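Local coordinates for putative HpcE protein (Mycolicibacterium smegmatis, PDB 6V77) that is of unconfirmed function but belongs to the fumarylacetoacetate hydrolase (FAH) family and holds a zinc ion, at residues 12-16 / 17-21; 20-24 / 25-29; 32-35 / 36-39; 44-47 / 48-52; 139-142 / 143-146. All blocks are in the same frame, centred on the assembly; numbering follows the deposited sequence. Where two conformers were deposited one is given.

Contact 1: residues 12-16 / 17-21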
# COMPACT_ATOMS: atom_id res chain seq x y z
N LEU B 12 -24.84 7.43 -7.01
CA LEU B 12 -25.43 6.34 -7.77
C LEU B 12 -25.83 6.88 -9.14
O LEU B 12 -26.41 7.96 -9.23
CB LEU B 12 -26.64 5.78 -7.01
CG LEU B 12 -27.35 4.51 -7.48
CD1 LEU B 12 -26.42 3.32 -7.54
CD2 LEU B 12 -28.52 4.22 -6.55
N VAL B 13 -25.48 6.14 -10.19
CA VAL B 13 -25.91 6.48 -11.54
C VAL B 13 -27.35 6.03 -11.70
O VAL B 13 -27.66 4.85 -11.53
CB VAL B 13 -25.01 5.83 -12.60
CG1 VAL B 13 -25.67 5.92 -14.00
CG2 VAL B 13 -23.62 6.46 -12.59
N THR B 14 -28.24 6.98 -12.01
CA THR B 14 -29.67 6.70 -12.17
C THR B 14 -30.11 7.29 -13.50
O THR B 14 -30.26 8.52 -13.61
CB THR B 14 -30.49 7.29 -11.03
OG1 THR B 14 -30.39 8.72 -11.07
CG2 THR B 14 -29.98 6.78 -9.68
N GLY B 15 -30.32 6.44 -14.50
CA GLY B 15 -30.67 6.95 -15.82
C GLY B 15 -29.53 7.76 -16.39
O GLY B 15 -28.37 7.33 -16.40
N ASP B 16 -29.85 8.96 -16.86
CA ASP B 16 -28.87 9.85 -17.47
C ASP B 16 -28.20 10.77 -16.47
O ASP B 16 -27.30 11.52 -16.85
CB ASP B 16 -29.54 10.68 -18.57
CG ASP B 16 -30.38 9.84 -19.49
OD1 ASP B 16 -29.84 8.91 -20.12
OD2 ASP B 16 -31.61 10.10 -19.57
N GLY B 17 -28.61 10.73 -15.20
CA GLY B 17 -28.01 11.58 -14.19
C GLY B 17 -27.49 10.82 -12.99
O GLY B 17 -27.23 9.61 -13.07
N VAL B 18 -27.35 11.49 -11.84
CA VAL B 18 -26.81 10.85 -10.64
C VAL B 18 -27.57 11.29 -9.40
O VAL B 18 -28.28 12.29 -9.39
CB VAL B 18 -25.30 11.14 -10.42
CG1 VAL B 18 -24.45 10.44 -11.48
CG2 VAL B 18 -25.02 12.64 -10.39
N VAL B 19 -27.38 10.52 -8.33
CA VAL B 19 -28.01 10.76 -7.04
C VAL B 19 -26.94 10.65 -5.95
O VAL B 19 -26.22 9.66 -5.89
CB VAL B 19 -29.15 9.77 -6.77
CG1 VAL B 19 -29.54 9.80 -5.30
CG2 VAL B 19 -30.35 10.10 -7.68
N ASP B 20 -26.86 11.67 -5.09
CA ASP B 20 -25.91 11.67 -3.99
C ASP B 20 -26.34 10.64 -2.96
O ASP B 20 -27.45 10.72 -2.43
CB ASP B 20 -25.86 13.06 -3.37
CG ASP B 20 -24.81 13.18 -2.27
OD1 ASP B 20 -23.71 13.68 -2.53
OD2 ASP B 20 -25.08 12.76 -1.13
N VAL B 21 -25.48 9.66 -2.67
CA VAL B 21 -25.90 8.53 -1.84
C VAL B 21 -26.17 8.97 -0.41
O VAL B 21 -27.15 8.54 0.21
CB VAL B 21 -24.85 7.40 -1.89
CG1 VAL B 21 -25.13 6.35 -0.79
CG2 VAL B 21 -24.84 6.76 -3.28
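The carbonyl oxygen of L12 is gripped twice by the facing strand: V19 N donates to L12 O over 2.9 Å, in the plane of the carbonyl, and the CA-H of V18 adds a softer contact, with V18 CA 3.2 Å from L12 O. The return bond, L12 N to V19 O, is also 2.9 Å, which makes L12 and V19 an antiparallel hydrogen-bonded pair. T14 and G17 form the next such pair, less regularly: T14 N reaches G17 O at 3.0 Å and G17 N reaches T14 O at 3.2 Å. The whole is a beta hairpin with a two-residue loop: strand 9-14 returns as strand 17-20 through a type II' turn from T14 to G17, with G15 at a positive phi of 64° in the first corner. L12, T14 and V19 share one face of the hairpin. There the T14 side chain crosses that of V19 at about a right angle, with T14 OG1 3.7 Å from V19 CG2. A chi1 of 65° puts this hydroxyl between the backbone N and carbonyl carbon of T14, buried beside the valine and without a polar partner in the model. V13 and V18, a non-hydrogen-bonded pair, occupy the other face, where V13 CG2 and V18 CG1 are 4.2 Å apart and V18 also packs on I4 and L6 of strand 2-6. Beyond the strand, V21 swings CG2 back to 3.8 Å from L12 N, while D20 forms a salt bridge with R9.

Contact 2: residues 20-24 / 25-29; sequences DVAKA and SEQRF
V21 and S25 stand one turn apart where the short helix 21-24 ends in a Schellman motif. Its paired bonds are Q27 N to A22 O at 2.7 Å and the longer E26 N to K23 O at 3.3 Å; E26, at positive phi, is the C-prime residue. A type I' turn from S25 to R28 overlaps the motif and reverses the chain. The tight side is organised by S25. Its chi1 of 69° holds OG between the backbone N and carbonyl carbon, folded back over the helix end, and from there S25 OG donates to V21 O at 2.8 Å. S25 N reaches the same V21 O at 2.9 Å from the opposite face of the carbonyl. S25 OG in turn accepts from F29 N at 3.1 Å, so a single buried hydroxyl ties the last turn of the helix to F29, just past the turn. Beside it V21 CG1 lies 3.7 Å from F29 CB, the two side chains meeting at a slant, and L36 and F43 pack against V21 from other helices. At the helix start D20 is the N-cap: its OD2 takes K23 N at 2.9 Å, nearly straight. The other side is looser and faces solvent. K23 and E26 extend outward, and the Q27 chain, bent at chi2 (-58°), folds its amide back over the helix end near a bound sulfate. There Q27 OE1 lies 3.9 Å from A22 CB.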
# COMPACT_ATOMS: atom_id res chain seq x y z
N ASP B 20 -26.86 11.67 -5.09
CA ASP B 20 -25.91 11.67 -3.99
C ASP B 20 -26.34 10.64 -2.96
O ASP B 20 -27.45 10.72 -2.43
CB ASP B 20 -25.86 13.06 -3.37
CG ASP B 20 -24.81 13.18 -2.27
OD1 ASP B 20 -23.71 13.68 -2.53
OD2 ASP B 20 -25.08 12.76 -1.13
N VAL B 21 -25.48 9.66 -2.67
CA VAL B 21 -25.90 8.53 -1.84
C VAL B 21 -26.17 8.97 -0.41
O VAL B 21 -27.15 8.54 0.21
CB VAL B 21 -24.85 7.40 -1.89
CG1 VAL B 21 -25.13 6.35 -0.79
CG2 VAL B 21 -24.84 6.76 -3.28
N ALA B 22 -25.30 9.82 0.15
CA ALA B 22 -25.45 10.18 1.55
C ALA B 22 -26.74 10.96 1.78
O ALA B 22 -27.46 10.71 2.75
CB ALA B 22 -24.24 10.98 2.03
N LYS B 23 -27.04 11.92 0.89
CA LYS B 23 -28.30 12.65 1.01
C LYS B 23 -29.49 11.72 0.80
O LYS B 23 -30.48 11.79 1.55
CB LYS B 23 -28.35 13.81 0.01
CG LYS B 23 -27.29 14.86 0.21
CD LYS B 23 -27.48 16.05 -0.73
CE LYS B 23 -26.32 17.02 -0.63
NZ LYS B 23 -26.32 18.01 -1.76
N ALA B 24 -29.42 10.85 -0.20
CA ALA B 24 -30.56 10.00 -0.53
C ALA B 24 -30.87 9.03 0.60
O ALA B 24 -32.04 8.76 0.89
CB ALA B 24 -30.29 9.23 -1.82
N SER B 25 -29.83 8.51 1.24
CA SER B 25 -29.96 7.51 2.29
C SER B 25 -30.06 8.11 3.67
O SER B 25 -29.96 7.37 4.65
CB SER B 25 -28.77 6.54 2.26
OG SER B 25 -27.57 7.20 2.65
N GLU B 26 -30.22 9.43 3.77
CA GLU B 26 -30.27 10.13 5.06
C GLU B 26 -29.04 9.81 5.91
O GLU B 26 -29.14 9.55 7.11
CB GLU B 26 -31.56 9.81 5.81
CG GLU B 26 -32.80 10.39 5.14
CD GLU B 26 -34.08 10.01 5.86
OE1 GLU B 26 -34.13 8.91 6.46
OE2 GLU B 26 -35.04 10.81 5.82
N GLN B 27 -27.87 9.86 5.28
CA GLN B 27 -26.55 9.72 5.89
C GLN B 27 -26.24 8.29 6.32
O GLN B 27 -25.23 8.07 7.01
CB GLN B 27 -26.37 10.67 7.09
CG GLN B 27 -26.89 12.08 6.84
CD GLN B 27 -26.22 12.71 5.66
OE1 GLN B 27 -25.01 12.56 5.47
NE2 GLN B 27 -26.99 13.44 4.85
N ARG B 28 -27.05 7.32 5.92
CA ARG B 28 -26.78 5.94 6.32
C ARG B 28 -25.60 5.34 5.57
O ARG B 28 -24.88 4.50 6.13
CB ARG B 28 -28.03 5.09 6.10
CG ARG B 28 -27.91 3.71 6.66
CD ARG B 28 -29.23 2.96 6.57
NE ARG B 28 -29.00 1.52 6.60
CZ ARG B 28 -29.82 0.62 6.08
NH1 ARG B 28 -30.95 1.01 5.50
NH2 ARG B 28 -29.52 -0.66 6.14
N PHE B 29 -25.37 5.76 4.31
CA PHE B 29 -24.26 5.32 3.47
C PHE B 29 -23.57 6.53 2.83
O PHE B 29 -24.23 7.43 2.31
CB PHE B 29 -24.74 4.37 2.36
CG PHE B 29 -25.46 3.17 2.88
CD1 PHE B 29 -24.76 2.16 3.51
CD2 PHE B 29 -26.84 3.08 2.80
CE1 PHE B 29 -25.41 1.06 4.03
CE2 PHE B 29 -27.49 1.99 3.31
CZ PHE B 29 -26.78 0.98 3.93

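Contact 3: residues 32-35 / 36-39; sequences DPQD and LYQH
P33 O, at the start of helix 33-38, accepts a short 3-10-like bond from L36 N (2.9 Å) and a long, weak one from Y37 N, after which Q38 N to Q34 O (3.0 Å) follows the regular alpha pattern. D32 is the N-cap; the bond its OD1 takes from Q34 N is weak and doubtful, since D32 has two conformers. The Y37 ring folds back over the first turn: with chi1 at -54°, CG lies beside the backbone N, and P33 O comes to rest over one ring face, 3.4 Å from Y37 CD2. Next to it the Q34 amide is tilted 63° from the ring plane, with Q34 NE2 4.0 Å from Y37 CD2. The polar ends of both residues are tied outside the helix, Q34 OE1 to L68 N and Y37 OH to P65 O. On another side of the helix L36 packs against F29, I10 and L3. At the C-terminal end H39 N donates to D35 O at 3.2 Å. The D35 carboxylate is turned 56° from the imidazole; its OD2 receives G30 N, while D35 OD1 lies at the edge of the ring, 3.3 Å from H39 CD2.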
# COMPACT_ATOMS: atom_id res chain seq x y z
N ASP B 32 -18.27 9.13 1.73
CA ASP B 32 -16.98 8.56 1.34
C ASP B 32 -17.20 7.25 0.60
O ASP B 32 -17.89 6.36 1.11
CB ASP B 32 -16.10 8.35 2.57
CG ASP B 32 -14.89 7.46 2.30
OD1 ASP B 32 -14.23 7.60 1.24
OD2 ASP B 32 -14.56 6.64 3.18
N PRO B 33 -16.64 7.08 -0.61
CA PRO B 33 -16.84 5.81 -1.33
C PRO B 33 -16.43 4.59 -0.52
O PRO B 33 -17.15 3.59 -0.53
CB PRO B 33 -15.97 5.98 -2.59
CG PRO B 33 -15.94 7.46 -2.82
CD PRO B 33 -15.86 8.05 -1.41
N GLN B 34 -15.31 4.64 0.22
CA GLN B 34 -14.91 3.43 0.93
C GLN B 34 -15.94 2.99 1.96
O GLN B 34 -16.00 1.80 2.29
CB GLN B 34 -13.54 3.60 1.61
CG GLN B 34 -12.40 4.22 0.75
CD GLN B 34 -11.92 3.38 -0.46
OE1 GLN B 34 -11.53 3.95 -1.47
NE2 GLN B 34 -11.90 2.04 -0.35
N ASP B 35 -16.79 3.91 2.46
CA ASP B 35 -17.83 3.51 3.41
C ASP B 35 -18.84 2.58 2.76
O ASP B 35 -19.41 1.71 3.43
CB ASP B 35 -18.57 4.74 3.97
CG ASP B 35 -19.78 4.35 4.86
OD1 ASP B 35 -19.55 3.86 5.98
OD2 ASP B 35 -20.95 4.52 4.45
N LEU B 36 -19.10 2.78 1.47
CA LEU B 36 -20.01 1.89 0.77
C LEU B 36 -19.43 0.49 0.69
O LEU B 36 -20.12 -0.49 0.96
CB LEU B 36 -20.31 2.41 -0.63
CG LEU B 36 -21.62 3.16 -0.76
CD1 LEU B 36 -21.69 4.28 0.25
CD2 LEU B 36 -21.73 3.69 -2.16
N TYR B 37 -18.15 0.38 0.32
CA TYR B 37 -17.56 -0.95 0.18
C TYR B 37 -17.52 -1.66 1.51
O TYR B 37 -17.76 -2.87 1.58
CB TYR B 37 -16.16 -0.85 -0.45
CG TYR B 37 -16.23 -0.07 -1.75
CD1 TYR B 37 -17.16 -0.40 -2.73
CD2 TYR B 37 -15.41 1.04 -1.97
CE1 TYR B 37 -17.26 0.32 -3.91
CE2 TYR B 37 -15.51 1.78 -3.15
CZ TYR B 37 -16.43 1.41 -4.11
OH TYR B 37 -16.55 2.13 -5.27
N GLN B 38 -17.27 -0.92 2.60
CA GLN B 38 -17.22 -1.55 3.91
C GLN B 38 -18.59 -2.08 4.31
O GLN B 38 -18.68 -3.06 5.07
CB GLN B 38 -16.69 -0.56 4.95
CG GLN B 38 -16.47 -1.15 6.31
CD GLN B 38 -15.38 -2.21 6.33
OE1 GLN B 38 -14.39 -2.11 5.61
NE2 GLN B 38 -15.56 -3.24 7.15
N HIS B 39 -19.66 -1.48 3.81
CA HIS B 39 -21.02 -1.91 4.11
C HIS B 39 -21.75 -2.28 2.83
O HIS B 39 -22.92 -1.93 2.65
CB HIS B 39 -21.77 -0.82 4.88
CG HIS B 39 -21.08 -0.37 6.13
ND1 HIS B 39 -21.10 -1.11 7.30
CD2 HIS B 39 -20.34 0.73 6.39
CE1 HIS B 39 -20.40 -0.47 8.23
NE2 HIS B 39 -19.93 0.65 7.70

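Contact 4: residues 44-47 / 48-52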
# COMPACT_ATOMS: atom_id res chain seq x y z
N GLN B 44 -26.29 -2.27 -0.99
CA GLN B 44 -27.02 -2.79 -2.14
C GLN B 44 -28.46 -3.12 -1.79
O GLN B 44 -29.37 -2.89 -2.60
CB GLN B 44 -26.31 -4.01 -2.71
CG GLN B 44 -24.97 -3.66 -3.35
CD GLN B 44 -24.69 -4.49 -4.57
OE1 GLN B 44 -24.53 -5.71 -4.48
NE2 GLN B 44 -24.63 -3.84 -5.73
N GLU B 45 -28.69 -3.66 -0.60
CA GLU B 45 -30.06 -3.93 -0.18
C GLU B 45 -30.86 -2.64 -0.05
O GLU B 45 -32.01 -2.58 -0.49
CB GLU B 45 -30.07 -4.71 1.14
CG GLU B 45 -31.48 -5.01 1.67
CD GLU B 45 -32.36 -5.77 0.69
OE1 GLU B 45 -31.83 -6.49 -0.18
OE2 GLU B 45 -33.60 -5.65 0.79
N TRP B 46 -30.26 -1.60 0.53
CA TRP B 46 -30.95 -0.31 0.63
C TRP B 46 -31.28 0.23 -0.76
O TRP B 46 -32.41 0.65 -1.03
CB TRP B 46 -30.08 0.69 1.39
CG TRP B 46 -30.57 2.10 1.21
CD1 TRP B 46 -31.57 2.71 1.90
CD2 TRP B 46 -30.10 3.05 0.25
NE1 TRP B 46 -31.76 3.99 1.42
CE2 TRP B 46 -30.86 4.22 0.41
CE3 TRP B 46 -29.11 3.01 -0.74
CZ2 TRP B 46 -30.66 5.36 -0.37
CZ3 TRP B 46 -28.90 4.15 -1.52
CH2 TRP B 46 -29.67 5.31 -1.32
N ALA B 47 -30.29 0.23 -1.66
CA ALA B 47 -30.51 0.74 -3.01
C ALA B 47 -31.62 -0.01 -3.73
O ALA B 47 -32.36 0.58 -4.51
CB ALA B 47 -29.22 0.66 -3.81
N ARG B 48 -31.75 -1.32 -3.48
CA ARG B 48 -32.76 -2.10 -4.18
C ARG B 48 -34.17 -1.59 -3.93
O ARG B 48 -35.02 -1.63 -4.83
CB ARG B 48 -32.66 -3.57 -3.77
CG ARG B 48 -33.63 -4.50 -4.49
CD ARG B 48 -33.58 -5.92 -3.94
NE ARG B 48 -33.99 -5.97 -2.53
CZ ARG B 48 -35.24 -6.17 -2.13
NH1 ARG B 48 -36.21 -6.33 -3.01
NH2 ARG B 48 -35.52 -6.20 -0.83
N THR B 49 -34.45 -1.08 -2.73
CA THR B 49 -35.80 -0.67 -2.39
C THR B 49 -35.92 0.81 -2.08
O THR B 49 -36.99 1.27 -1.67
CB THR B 49 -36.31 -1.50 -1.21
OG1 THR B 49 -35.38 -1.41 -0.13
CG2 THR B 49 -36.45 -2.95 -1.62
N ALA B 50 -34.86 1.59 -2.30
CA ALA B 50 -34.87 2.99 -1.91
C ALA B 50 -35.73 3.83 -2.84
O ALA B 50 -35.83 3.57 -4.04
CB ALA B 50 -33.44 3.54 -1.89
N ALA B 51 -36.36 4.85 -2.26
CA ALA B 51 -37.06 5.88 -3.02
C ALA B 51 -36.07 7.02 -3.27
O ALA B 51 -35.77 7.80 -2.37
CB ALA B 51 -38.28 6.38 -2.25
N LEU B 52 -35.58 7.11 -4.49
CA LEU B 52 -34.52 8.08 -4.74
C LEU B 52 -35.09 9.41 -5.22
O LEU B 52 -36.17 9.45 -5.82
CB LEU B 52 -33.54 7.54 -5.78
CG LEU B 52 -32.82 6.24 -5.41
CD1 LEU B 52 -31.96 5.79 -6.57
CD2 LEU B 52 -31.99 6.42 -4.14
O HOH W 1 -34.76 -3.14 1.82
O HOH W 2 -34.35 0.76 0.92
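One face of the W46 indole carries the methyl of A50, a CH-pi contact with A50 CB 3.8 Å from the centroid of the W46 five-membered ring, 25° off the normal. L52 approaches the six-membered ring at a slant, its CD2 3.8 Å from W46 CH2. The second flat group, the R48 guanidinium, has T49 CG2 over the centre of one face and E45 at its edge. R48 grips the carboxylate side-on with two nitrogens. R48 NH2 meets the syn lone pair of E45 OE2 at 2.6 Å, a nearly straight bond in the guanidinium plane, whereas R48 NE meets E45 OE1 at 3.2 Å from well out of the carboxylate plane. The two planes are 40° apart. The chains run side by side, E45 bent at chi2 and R48 at chi3, which brings their ends together on the exposed surface. Two waters join in through T49 OG1: one donates to E45 OE2, at 3.0 Å, and the other to W46 O, at 2.8 Å. Along the backbone, R48 N bonds to Q44 O (3.0 Å), and the helix is weakly bonded beyond this point. The end of helix 40-49 and the chain after it lean on their neighbours: W46 meets the F29 ring and packs on A24 of helix 21-24, while L52 touches A24 as well as L12 and T14 of strand 9-14.

Contact 5: residues 139-142 / 143-146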
# COMPACT_ATOMS: atom_id res chain seq x y z
N ARG B 139 -15.81 -18.84 -5.93
CA ARG B 139 -16.72 -17.84 -5.38
C ARG B 139 -16.21 -16.42 -5.53
O ARG B 139 -16.85 -15.49 -5.05
CB ARG B 139 -16.98 -18.12 -3.89
CG ARG B 139 -17.50 -19.53 -3.58
CD ARG B 139 -19.00 -19.63 -3.77
NE ARG B 139 -19.74 -18.99 -2.68
CZ ARG B 139 -21.06 -18.87 -2.63
NH1 ARG B 139 -21.82 -19.34 -3.62
NH2 ARG B 139 -21.63 -18.27 -1.60
N ALA B 140 -15.06 -16.21 -6.19
CA ALA B 140 -14.36 -14.94 -6.02
C ALA B 140 -15.16 -13.75 -6.55
O ALA B 140 -15.09 -12.66 -5.97
CB ALA B 140 -12.99 -15.00 -6.70
N TRP B 141 -15.88 -13.92 -7.66
CA TRP B 141 -16.60 -12.76 -8.20
C TRP B 141 -17.67 -12.28 -7.23
O TRP B 141 -18.03 -11.10 -7.23
CB TRP B 141 -17.24 -13.08 -9.55
CG TRP B 141 -16.33 -12.91 -10.75
CD1 TRP B 141 -15.87 -13.91 -11.57
CD2 TRP B 141 -15.81 -11.68 -11.30
NE1 TRP B 141 -15.09 -13.38 -12.57
CE2 TRP B 141 -15.03 -12.02 -12.43
CE3 TRP B 141 -15.92 -10.33 -10.94
CZ2 TRP B 141 -14.39 -11.05 -13.22
CZ3 TRP B 141 -15.28 -9.38 -11.71
CH2 TRP B 141 -14.52 -9.74 -12.84
N GLU B 142 -18.19 -13.18 -6.38
CA GLU B 142 -19.17 -12.76 -5.39
C GLU B 142 -18.56 -11.83 -4.33
O GLU B 142 -19.31 -11.18 -3.60
CB GLU B 142 -19.79 -13.98 -4.73
CG GLU B 142 -20.50 -14.88 -5.74
CD GLU B 142 -21.00 -16.15 -5.12
OE1 GLU B 142 -21.56 -16.09 -4.01
OE2 GLU B 142 -20.83 -17.22 -5.74
N PHE B 143 -17.23 -11.79 -4.23
CA PHE B 143 -16.55 -10.87 -3.32
C PHE B 143 -16.22 -9.53 -3.97
O PHE B 143 -15.63 -8.67 -3.31
CB PHE B 143 -15.25 -11.50 -2.79
CG PHE B 143 -15.48 -12.61 -1.79
CD1 PHE B 143 -15.05 -12.47 -0.48
CD2 PHE B 143 -16.12 -13.78 -2.17
CE1 PHE B 143 -15.27 -13.48 0.45
CE2 PHE B 143 -16.35 -14.80 -1.24
CZ PHE B 143 -15.92 -14.66 0.06
N VAL B 144 -16.58 -9.34 -5.24
CA VAL B 144 -16.23 -8.15 -5.99
C VAL B 144 -17.40 -7.18 -5.97
O VAL B 144 -18.52 -7.54 -6.33
CB VAL B 144 -15.85 -8.51 -7.43
CG1 VAL B 144 -15.73 -7.25 -8.34
CG2 VAL B 144 -14.53 -9.28 -7.45
N ALA B 145 -17.12 -5.93 -5.58
CA ALA B 145 -18.13 -4.88 -5.69
C ALA B 145 -18.38 -4.53 -7.15
O ALA B 145 -19.52 -4.53 -7.62
CB ALA B 145 -17.67 -3.64 -4.92
N GLY B 146 -17.32 -4.19 -7.87
CA GLY B 146 -17.49 -3.88 -9.28
C GLY B 146 -16.13 -3.68 -9.92
O GLY B 146 -15.10 -3.89 -9.30
O HOH W 3 -20.42 -9.30 -7.37
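W141 and V144 lie side by side and point the same way, the valine branches fitted along the six-membered part of the indole: V144 CG2 is 3.9 Å from W141 CE3, and V144 CG1 4.0 Å from W141 CZ3. With the V144 chi1 at 169°, CG1 beside the carbonyl carbon and CG2 beside the backbone N both meet the indole. I222 of helix 218-226 packs on V144, and V218 and S219 of the same helix touch W141. The F143 ring is turned edge-on to the backbone just before it, with F143 CD2 3.4 Å from R139 O and A140 O also near the ring plane, while I135 and M128 pack around the phenyl group. The backbone is a 3-10 turn running into strand 144-155: F143 N bonds to A140 O at 2.9 Å and V144 N to W141 O at 3.0 Å. The strand opens with a classic beta bulge, A145 and G146 both facing V127 of strand 118-128. On the outer side E142, extended beyond CG, lays its carboxylate over one face of the poorly ordered R139 guanidinium, E142 OE1 standing 3.1 Å above the centre of that plane. R139 NH1 is 3.2 Å from E142 OE2, but no N-H points at the oxygen. The attraction there is thus one of charge without a directed bond, which is consistent with the poor order of R139, whereas W141 is fixed more firmly, its NE1 donating to D193 OD1.

Contacts 1 to 4 form one continuous cluster near the N-terminus. Contacts 1 and 2 share D20 and V21, and V19 CG1 lies 3.6 Å from A24 CB. Contact 4 closes over both: L12 CD2 is 3.8 Å from L52 CD1, and S25 CB 3.4 Å from W46 CZ2. Contact 2 leads on to contact 3 through F29 CB and L36 CD1, 3.7 Å apart. Contact 3 in turn touches contact 5, with Y37 CD1 3.9 Å from A145 CB, whereas the nearest atoms of contacts 1 and 5 are about 10 Å apart. Contact 5 opens strand 144-155, which carries the zinc ligand D152; the other ligands, E121 and E123, lie on its partner strand 118-128.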